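Local coordinates for protein uridylate-specific endoribonuclease nsp11 (Prrsv 16244b, PDB 5EYI) that probably cleaves RNA at uridylates, degrading the 5'-polyuridines made during viral replication and so limiting activation of host double-stranded RNA sensors, at residues Gly139-Leu153 and Val167-Thr181. The protein carries 1 engineered substitution. Residues are numbered along the deposited sequence; the frame is centred on the assembly and turned at random.
Sequences GTTVGGCHHVTSRYL and VSSPGKAAAALCTLT. Engineered in segment 167-181: Ala175 (natural residue Lys). With SO4 (sulfate ion), chain C.
Strand 141-143 meets strand 173-175 at an oblique 59° in a single bridge, Ala174 N donating to Thr140 O at 3.1 Å, and a second bridge joins His147 to Thr181, where Thr181 N bonds His146 O. Between them the Val142 and Val167 side chains cross at a slant, CG1 of Val142 lying 3.6 Å from CG2 of Val167 and also against the backbone of Ala174. Cys145 CB and Leu153 CD2 rest against CG1 of Val167, and Leu153 meets Leu180 tip to tip, CD2 to CD1 3.5 Å. This is the catalytic domain of the NendoU family, in which the hairpin of strands 163-169 and 173-180, with a classic beta bulge at Lys172 and Ala173 opposite Ser169, flanks the loop bearing His146, predicted to be catalytic along with His131 and position 175. Position 175 is an engineered alanine in place of lysine, and Ala175 CB lies 3.5 Å from Val142 O. The His146 side chain, CG anti to the carbonyl carbon (chi1 -64°), crosses that of Thr179, and its NE2 hydrogen-bonds OE2 of Glu195 of the second subunit, the same oxygen that accepts from Thr179 N. The SG of Cys178 lies obliquely to that imidazole and 3.3 Å from Cys145 O. Tyr152 O takes the N-H of Ser168 at 3.0 Å, with 163° at the hydrogen. The Tyr152 ring receives Ser169 CB in an off-centre CH-pi contact at 4.2 Å from the centroid, and a water links Tyr152 OH with Ser169 OG. Arg151 CB covers one face of the same ring, and the extended Arg151 chain carries NE and NH2 to two oxygens of a sulfate ion, probably from the crystallisation liquor.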
ATOM      1  N   GLY A 139      11.401 -14.279  15.520  1.00 35.58           N
ATOM      2  CA  GLY A 139      11.389 -15.739  15.488  1.00 33.90           C
ATOM      3  C   GLY A 139      12.212 -16.258  14.322  1.00 32.90           C
ATOM      4  O   GLY A 139      13.400 -15.943  14.211  1.00 31.28           O
ATOM      5  N   THR A 140      11.566 -17.041  13.453  1.00 33.16           N
ATOM      6  CA  THR A 140      12.177 -17.552  12.218  1.00 33.12           C
ATOM      7  C   THR A 140      11.861 -16.689  10.979  1.00 31.89           C
ATOM      8  O   THR A 140      12.094 -17.115   9.842  1.00 30.07           O
ATOM      9  CB  THR A 140      11.736 -19.009  11.933  1.00 32.92           C
ATOM     10  OG1 THR A 140      10.314 -19.074  11.779  1.00 30.79           O
ATOM     11  CG2 THR A 140      12.184 -19.935  13.056  1.00 34.30           C
ATOM     12  N   THR A 141      11.357 -15.476  11.189  1.00 30.96           N
ATOM     13  CA  THR A 141      10.944 -14.641  10.077  1.00 31.42           C
ATOM     14  C   THR A 141      11.747 -13.352  10.055  1.00 30.49           C
ATOM     15  O   THR A 141      11.847 -12.656  11.067  1.00 30.45           O
ATOM     16  CB  THR A 141       9.444 -14.358  10.153  1.00 32.07           C
ATOM     17  OG1 THR A 141       8.751 -15.611  10.089  1.00 33.04           O
ATOM     18  CG2 THR A 141       8.984 -13.468   8.983  1.00 32.71           C
ATOM     19  N   VAL A 142      12.342 -13.052   8.899  1.00 29.38           N
ATOM     20  CA  VAL A 142      12.962 -11.743   8.700  1.00 28.69           C
ATOM     21  C   VAL A 142      11.931 -10.881   7.988  1.00 28.07           C
ATOM     22  O   VAL A 142      11.284 -11.324   7.033  1.00 27.46           O
ATOM     23  CB  VAL A 142      14.369 -11.751   8.020  1.00 28.78           C
ATOM     24  CG1 VAL A 142      14.596 -12.953   7.134  1.00 30.47           C
ATOM     25  CG2 VAL A 142      14.636 -10.460   7.244  1.00 28.11           C
ATOM     26  N   GLY A 143      11.764  -9.666   8.501  1.00 27.50           N
ATOM     27  CA  GLY A 143      10.860  -8.678   7.933  1.00 27.51           C
ATOM     28  C   GLY A 143      11.646  -7.493   7.408  1.00 26.35           C
ATOM     29  O   GLY A 143      12.735  -7.189   7.898  1.00 25.66           O
ATOM     30  N   GLY A 144      11.100  -6.867   6.376  1.00 26.28           N
ATOM     31  CA  GLY A 144      11.497  -5.533   5.962  1.00 27.99           C
ATOM     32  C   GLY A 144      12.917  -5.272   5.471  1.00 28.35           C
ATOM     33  O   GLY A 144      13.577  -4.334   5.913  1.00 32.30           O
ATOM     34  N   CYS A 145      13.375  -6.053   4.518  1.00 26.34           N
ATOM     35  CA  CYS A 145      14.683  -5.823   3.923  1.00 25.02           C
ATOM     36  C   CYS A 145      14.482  -5.361   2.501  1.00 23.57           C
ATOM     37  O   CYS A 145      14.858  -6.049   1.556  1.00 24.92           O
ATOM     38  CB  CYS A 145      15.482  -7.112   3.973  1.00 24.72           C
ATOM     39  SG  CYS A 145      15.773  -7.594   5.669  1.00 25.47           S
ATOM     40  N   HIS A 146      13.880  -4.187   2.351  1.00 22.05           N
ATOM     41  CA  HIS A 146      13.423  -3.734   1.041  1.00 20.59           C
ATOM     42  C   HIS A 146      14.344  -2.726   0.353  1.00 20.03           C
ATOM     43  O   HIS A 146      13.968  -2.145  -0.658  1.00 19.73           O
ATOM     44  CB  HIS A 146      12.003  -3.204   1.156  1.00 20.65           C
ATOM     45  CG  HIS A 146      11.006  -4.247   1.563  1.00 20.48           C
ATOM     46  ND1 HIS A 146      10.385  -4.233   2.789  1.00 20.67           N
ATOM     47  CD2 HIS A 146      10.518  -5.327   0.910  1.00 20.25           C
ATOM     48  CE1 HIS A 146       9.553  -5.256   2.873  1.00 20.49           C
ATOM     49  NE2 HIS A 146       9.618  -5.938   1.747  1.00 20.59           N
ATOM     50  N   HIS A 147      15.560  -2.553   0.862  1.00 18.85           N
ATOM     51  CA  HIS A 147      16.497  -1.615   0.269  1.00 18.16           C
ATOM     52  C   HIS A 147      17.873  -2.244   0.098  1.00 17.65           C
ATOM     53  O   HIS A 147      18.239  -3.172   0.814  1.00 16.84           O
ATOM     54  CB  HIS A 147      16.589  -0.336   1.105  1.00 17.90           C
ATOM     55  CG  HIS A 147      17.099   0.840   0.338  1.00 17.55           C
ATOM     56  ND1 HIS A 147      18.289   1.465   0.632  1.00 18.07           N
ATOM     57  CD2 HIS A 147      16.593   1.487  -0.736  1.00 18.12           C
ATOM     58  CE1 HIS A 147      18.492   2.456  -0.218  1.00 18.03           C
ATOM     59  NE2 HIS A 147      17.477   2.490  -1.063  1.00 18.16           N
ATOM     60  N   VAL A 148      18.623  -1.716  -0.863  1.00 17.10           N
ATOM     61  CA  VAL A 148      19.970  -2.177  -1.163  1.00 17.13           C
ATOM     62  C   VAL A 148      20.927  -2.011   0.026  1.00 16.93           C
ATOM     63  O   VAL A 148      21.955  -2.680   0.087  1.00 17.40           O
ATOM     64  CB  VAL A 148      20.537  -1.440  -2.401  1.00 17.08           C
ATOM     65  CG1 VAL A 148      20.889   0.006  -2.062  1.00 17.25           C
ATOM     66  CG2 VAL A 148      21.735  -2.188  -2.979  1.00 17.03           C
ATOM     67  N   THR A 149      20.578  -1.115   0.942  1.00 16.47           N
ATOM     68  CA  THR A 149      21.311  -0.894   2.183  1.00 16.73           C
ATOM     69  C   THR A 149      20.831  -1.777   3.362  1.00 16.53           C
ATOM     70  O   THR A 149      21.418  -1.715   4.450  1.00 16.43           O
ATOM     71  CB  THR A 149      21.215   0.596   2.599  1.00 16.86           C
ATOM     72  OG1 THR A 149      19.844   0.970   2.805  1.00 17.08           O
ATOM     73  CG2 THR A 149      21.819   1.498   1.521  1.00 16.74           C
ATOM     74  N   SER A 150      19.801  -2.601   3.152  1.00 16.31           N
ATOM     75  CA  SER A 150      19.204  -3.387   4.236  1.00 16.57           C
ATOM     76  C   SER A 150      20.108  -4.516   4.722  1.00 17.26           C
ATOM     77  O   SER A 150      21.087  -4.894   4.078  1.00 16.81           O
ATOM     78  CB  SER A 150      17.852  -3.981   3.818  1.00 16.21           C
ATOM     79  OG  SER A 150      16.933  -2.975   3.433  1.00 16.36           O
ATOM     80  N   ARG A 151      19.752  -5.053   5.878  1.00 18.58           N
ATOM     81  CA  ARG A 151      20.401  -6.250   6.402  1.00 19.84           C
ATOM     82  C   ARG A 151      19.913  -7.505   5.691  1.00 19.26           C
ATOM     83  O   ARG A 151      18.932  -7.473   4.932  1.00 18.24           O
ATOM     84  CB  ARG A 151      20.123  -6.385   7.884  1.00 21.04           C
ATOM     85  CG  ARG A 151      20.810  -5.334   8.717  1.00 23.03           C
ATOM     86  CD  ARG A 151      20.289  -5.393  10.138  1.00 25.54           C
ATOM     87  NE  ARG A 151      20.963  -4.444  11.017  1.00 27.94           N
ATOM     88  CZ  ARG A 151      20.444  -3.943  12.145  1.00 30.44           C
ATOM     89  NH1 ARG A 151      19.226  -4.288  12.561  1.00 29.65           N
ATOM     90  NH2 ARG A 151      21.151  -3.067  12.860  1.00 32.56           N
ATOM     91  N   TYR A 152      20.637  -8.598   5.938  1.00 19.06           N
ATOM     92  CA  TYR A 152      20.230  -9.955   5.566  1.00 19.49           C
ATOM     93  C   TYR A 152      20.181 -10.232   4.043  1.00 18.97           C
ATOM     94  O   TYR A 152      19.607 -11.238   3.609  1.00 19.58           O
ATOM     95  CB  TYR A 152      18.892 -10.291   6.252  1.00 20.40           C
ATOM     96  CG  TYR A 152      18.881  -9.925   7.728  1.00 21.30           C
ATOM     97  CD1 TYR A 152      19.906 -10.343   8.577  1.00 21.96           C
ATOM     98  CD2 TYR A 152      17.862  -9.138   8.272  1.00 22.40           C
ATOM     99  CE1 TYR A 152      19.912 -10.002   9.921  1.00 22.54           C
ATOM    100  CE2 TYR A 152      17.862  -8.786   9.618  1.00 22.81           C
ATOM    101  CZ  TYR A 152      18.893  -9.218  10.432  1.00 23.07           C
ATOM    102  OH  TYR A 152      18.916  -8.881  11.761  1.00 24.16           O
ATOM    103  N   LEU A 153      20.810  -9.376   3.241  1.00 17.98           N
ATOM    104  CA  LEU A 153      20.736  -9.503   1.791  1.00 18.19           C
ATOM    105  C   LEU A 153      21.758 -10.510   1.277  1.00 18.12           C
ATOM    106  O   LEU A 153      22.811 -10.692   1.889  1.00 17.19           O
ATOM    107  CB  LEU A 153      20.989  -8.167   1.108  1.00 18.28           C
ATOM    108  CG  LEU A 153      20.037  -7.028   1.450  1.00 18.30           C
ATOM    109  CD1 LEU A 153      20.404  -5.849   0.569  1.00 18.02           C
ATOM    110  CD2 LEU A 153      18.575  -7.430   1.283  1.00 18.23           C
ATOM    111  N   VAL A 167      16.058 -13.493   1.781  1.00 17.27           N
ATOM    112  CA  VAL A 167      16.828 -12.827   2.827  1.00 18.06           C
ATOM    113  C   VAL A 167      17.025 -13.779   3.990  1.00 18.13           C
ATOM    114  O   VAL A 167      16.156 -14.599   4.262  1.00 18.59           O
ATOM    115  CB  VAL A 167      16.161 -11.504   3.294  1.00 18.46           C
ATOM    116  CG1 VAL A 167      16.241 -10.467   2.192  1.00 18.78           C
ATOM    117  CG2 VAL A 167      14.714 -11.702   3.714  1.00 18.54           C
ATOM    118  N   SER A 168      18.162 -13.660   4.665  1.00 18.53           N
ATOM    119  CA  SER A 168      18.571 -14.622   5.696  1.00 19.12           C
ATOM    120  C   SER A 168      19.285 -13.950   6.867  1.00 19.29           C
ATOM    121  O   SER A 168      20.225 -13.156   6.678  1.00 18.61           O
ATOM    122  CB  SER A 168      19.501 -15.688   5.084  1.00 19.57           C
ATOM    123  OG  SER A 168      20.126 -16.509   6.074  1.00 19.97           O
ATOM    124  N   SER A 169      18.824 -14.272   8.074  1.00 19.68           N
ATOM    125  CA  SER A 169      19.596 -14.053   9.295  1.00 21.28           C
ATOM    126  C   SER A 169      20.182 -15.423   9.650  1.00 21.51           C
ATOM    127  O   SER A 169      19.455 -16.278  10.160  1.00 21.46           O
ATOM    128  CB  SER A 169      18.695 -13.531  10.417  1.00 21.75           C
ATOM    129  OG  SER A 169      19.472 -13.300  11.576  1.00 22.90           O
ATOM    130  N   PRO A 170      21.470 -15.661   9.326  1.00 22.98           N
ATOM    131  CA  PRO A 170      22.045 -17.015   9.407  1.00 24.09           C
ATOM    132  C   PRO A 170      21.819 -17.708  10.740  1.00 24.42           C
ATOM    133  O   PRO A 170      22.033 -17.107  11.790  1.00 25.52           O
ATOM    134  CB  PRO A 170      23.544 -16.775   9.193  1.00 23.79           C
ATOM    135  CG  PRO A 170      23.604 -15.545   8.375  1.00 23.71           C
ATOM    136  CD  PRO A 170      22.484 -14.685   8.880  1.00 23.76           C
ATOM    137  N   GLY A 171      21.346 -18.948  10.683  1.00 25.08           N
ATOM    138  CA  GLY A 171      21.067 -19.729  11.881  1.00 26.12           C
ATOM    139  C   GLY A 171      19.838 -19.329  12.675  1.00 26.69           C
ATOM    140  O   GLY A 171      19.603 -19.901  13.742  1.00 27.46           O
ATOM    141  N   LYS A 172      19.047 -18.373  12.173  1.00 26.59           N
ATOM    142  CA  LYS A 172      17.923 -17.797  12.929  1.00 26.52           C
ATOM    143  C   LYS A 172      16.652 -17.708  12.101  1.00 24.67           C
ATOM    144  O   LYS A 172      15.651 -18.318  12.454  1.00 25.84           O
ATOM    145  CB  LYS A 172      18.288 -16.408  13.470  1.00 28.70           C
ATOM    146  CG  LYS A 172      19.566 -16.412  14.277  1.00 31.92           C
ATOM    147  CD  LYS A 172      19.820 -15.102  14.999  1.00 36.04           C
ATOM    148  CE  LYS A 172      21.222 -15.116  15.605  1.00 39.47           C
ATOM    149  NZ  LYS A 172      21.431 -14.061  16.634  1.00 41.70           N
ATOM    150  N   ALA A 173      16.692 -16.950  11.006  1.00 22.72           N
ATOM    151  CA  ALA A 173      15.468 -16.573  10.295  1.00 22.42           C
ATOM    152  C   ALA A 173      15.674 -16.426   8.785  1.00 21.27           C
ATOM    153  O   ALA A 173      16.799 -16.307   8.313  1.00 20.99           O
ATOM    154  CB  ALA A 173      14.933 -15.271  10.877  1.00 21.81           C
ATOM    155  N   ALA A 174      14.565 -16.411   8.061  1.00 21.45           N
ATOM    156  CA  ALA A 174      14.564 -16.281   6.608  1.00 22.27           C
ATOM    157  C   ALA A 174      13.251 -15.705   6.095  1.00 22.29           C
ATOM    158  O   ALA A 174      12.242 -15.704   6.796  1.00 23.96           O
ATOM    159  CB  ALA A 174      14.816 -17.639   5.970  1.00 22.24           C
ATOM    160  N   ALA A 175      13.287 -15.177   4.879  1.00 21.85           N
ATOM    161  CA  ALA A 175      12.075 -14.883   4.107  1.00 21.46           C
ATOM    162  C   ALA A 175      12.383 -15.176   2.642  1.00 21.46           C
ATOM    163  O   ALA A 175      13.332 -14.616   2.092  1.00 19.98           O
ATOM    164  CB  ALA A 175      11.632 -13.437   4.296  1.00 20.95           C
ATOM    165  N   ALA A 176      11.571 -16.038   2.029  1.00 21.98           N
ATOM    166  CA  ALA A 176      11.844 -16.585   0.690  1.00 22.85           C
ATOM    167  C   ALA A 176      11.846 -15.544  -0.418  1.00 23.92           C
ATOM    168  O   ALA A 176      12.688 -15.589  -1.313  1.00 23.25           O
ATOM    169  CB  ALA A 176      10.838 -17.682   0.355  1.00 22.84           C
ATOM    170  N   LEU A 177      10.892 -14.620  -0.362  1.00 25.41           N
ATOM    171  CA  LEU A 177      10.714 -13.637  -1.417  1.00 27.63           C
ATOM    172  C   LEU A 177      10.442 -12.278  -0.808  1.00 27.79           C
ATOM    173  O   LEU A 177       9.520 -12.121  -0.020  1.00 28.42           O
ATOM    174  CB  LEU A 177       9.562 -14.044  -2.342  1.00 28.22           C
ATOM    175  CG  LEU A 177       9.714 -15.360  -3.117  1.00 29.88           C
ATOM    176  CD1 LEU A 177       8.411 -15.747  -3.810  1.00 30.68           C
ATOM    177  CD2 LEU A 177      10.844 -15.285  -4.140  1.00 30.37           C
ATOM    178  N   CYS A 178      11.267 -11.300  -1.167  1.00 27.90           N
ATOM    179  CA  CYS A 178      11.040  -9.934  -0.751  1.00 28.12           C
ATOM    180  C   CYS A 178      11.587  -8.961  -1.804  1.00 24.81           C
ATOM    181  O   CYS A 178      12.617  -9.215  -2.431  1.00 22.97           O
ATOM    182  CB  CYS A 178      11.591  -9.722   0.669  1.00 30.64           C
ATOM    183  SG  CYS A 178      13.041  -8.688   0.868  1.00 38.36           S
ATOM    184  N   THR A 179      10.848  -7.875  -2.026  1.00 22.43           N
ATOM    185  CA  THR A 179      11.159  -6.927  -3.080  1.00 21.20           C
ATOM    186  C   THR A 179      12.157  -5.916  -2.574  1.00 20.58           C
ATOM    187  O   THR A 179      12.158  -5.566  -1.401  1.00 20.26           O
ATOM    188  CB  THR A 179       9.917  -6.183  -3.593  1.00 20.87           C
ATOM    189  OG1 THR A 179       9.243  -5.552  -2.505  1.00 20.00           O
ATOM    190  CG2 THR A 179       8.970  -7.136  -4.302  1.00 21.42           C
ATOM    191  N   LEU A 180      12.985  -5.424  -3.479  1.00 19.96           N
ATOM    192  CA  LEU A 180      14.089  -4.564  -3.109  1.00 20.33           C
ATOM    193  C   LEU A 180      14.345  -3.553  -4.210  1.00 19.07           C
ATOM    194  O   LEU A 180      14.237  -3.892  -5.389  1.00 18.42           O
ATOM    195  CB  LEU A 180      15.314  -5.447  -2.888  1.00 21.80           C
ATOM    196  CG  LEU A 180      16.648  -4.826  -2.496  1.00 22.47           C
ATOM    197  CD1 LEU A 180      17.416  -5.838  -1.646  1.00 23.34           C
ATOM    198  CD2 LEU A 180      17.462  -4.378  -3.706  1.00 22.55           C
ATOM    199  N   THR A 181      14.671  -2.320  -3.822  1.00 18.04           N
ATOM    200  CA  THR A 181      15.144  -1.298  -4.763  1.00 18.19           C
ATOM    201  C   THR A 181      16.391  -0.633  -4.204  1.00 17.93           C
ATOM    202  O   THR A 181      16.757  -0.869  -3.056  1.00 17.07           O
ATOM    203  CB  THR A 181      14.082  -0.209  -5.031  1.00 18.34           C
ATOM    204  OG1 THR A 181      13.963   0.660  -3.899  1.00 18.24           O
ATOM    205  CG2 THR A 181      12.734  -0.831  -5.331  1.00 18.85           C
TER
HETATM  206  S   SO4 C 301      24.196  -3.323  10.755  1.00 43.35           S
HETATM  207  O1  SO4 C 301      25.521  -2.902  10.261  1.00 39.05           O
HETATM  208  O2  SO4 C 301      24.329  -4.170  11.963  1.00 46.20           O
HETATM  209  O3  SO4 C 301      23.582  -4.082   9.643  1.00 45.45           O
HETATM  210  O4  SO4 C 301      23.304  -2.204  11.154  1.00 42.51           O
HETATM  211  O   HOH W   1      12.447  -0.439  -1.981  1.00 30.17           O
HETATM  212  O   HOH W   2      19.878 -10.685  13.443  1.00 52.25           O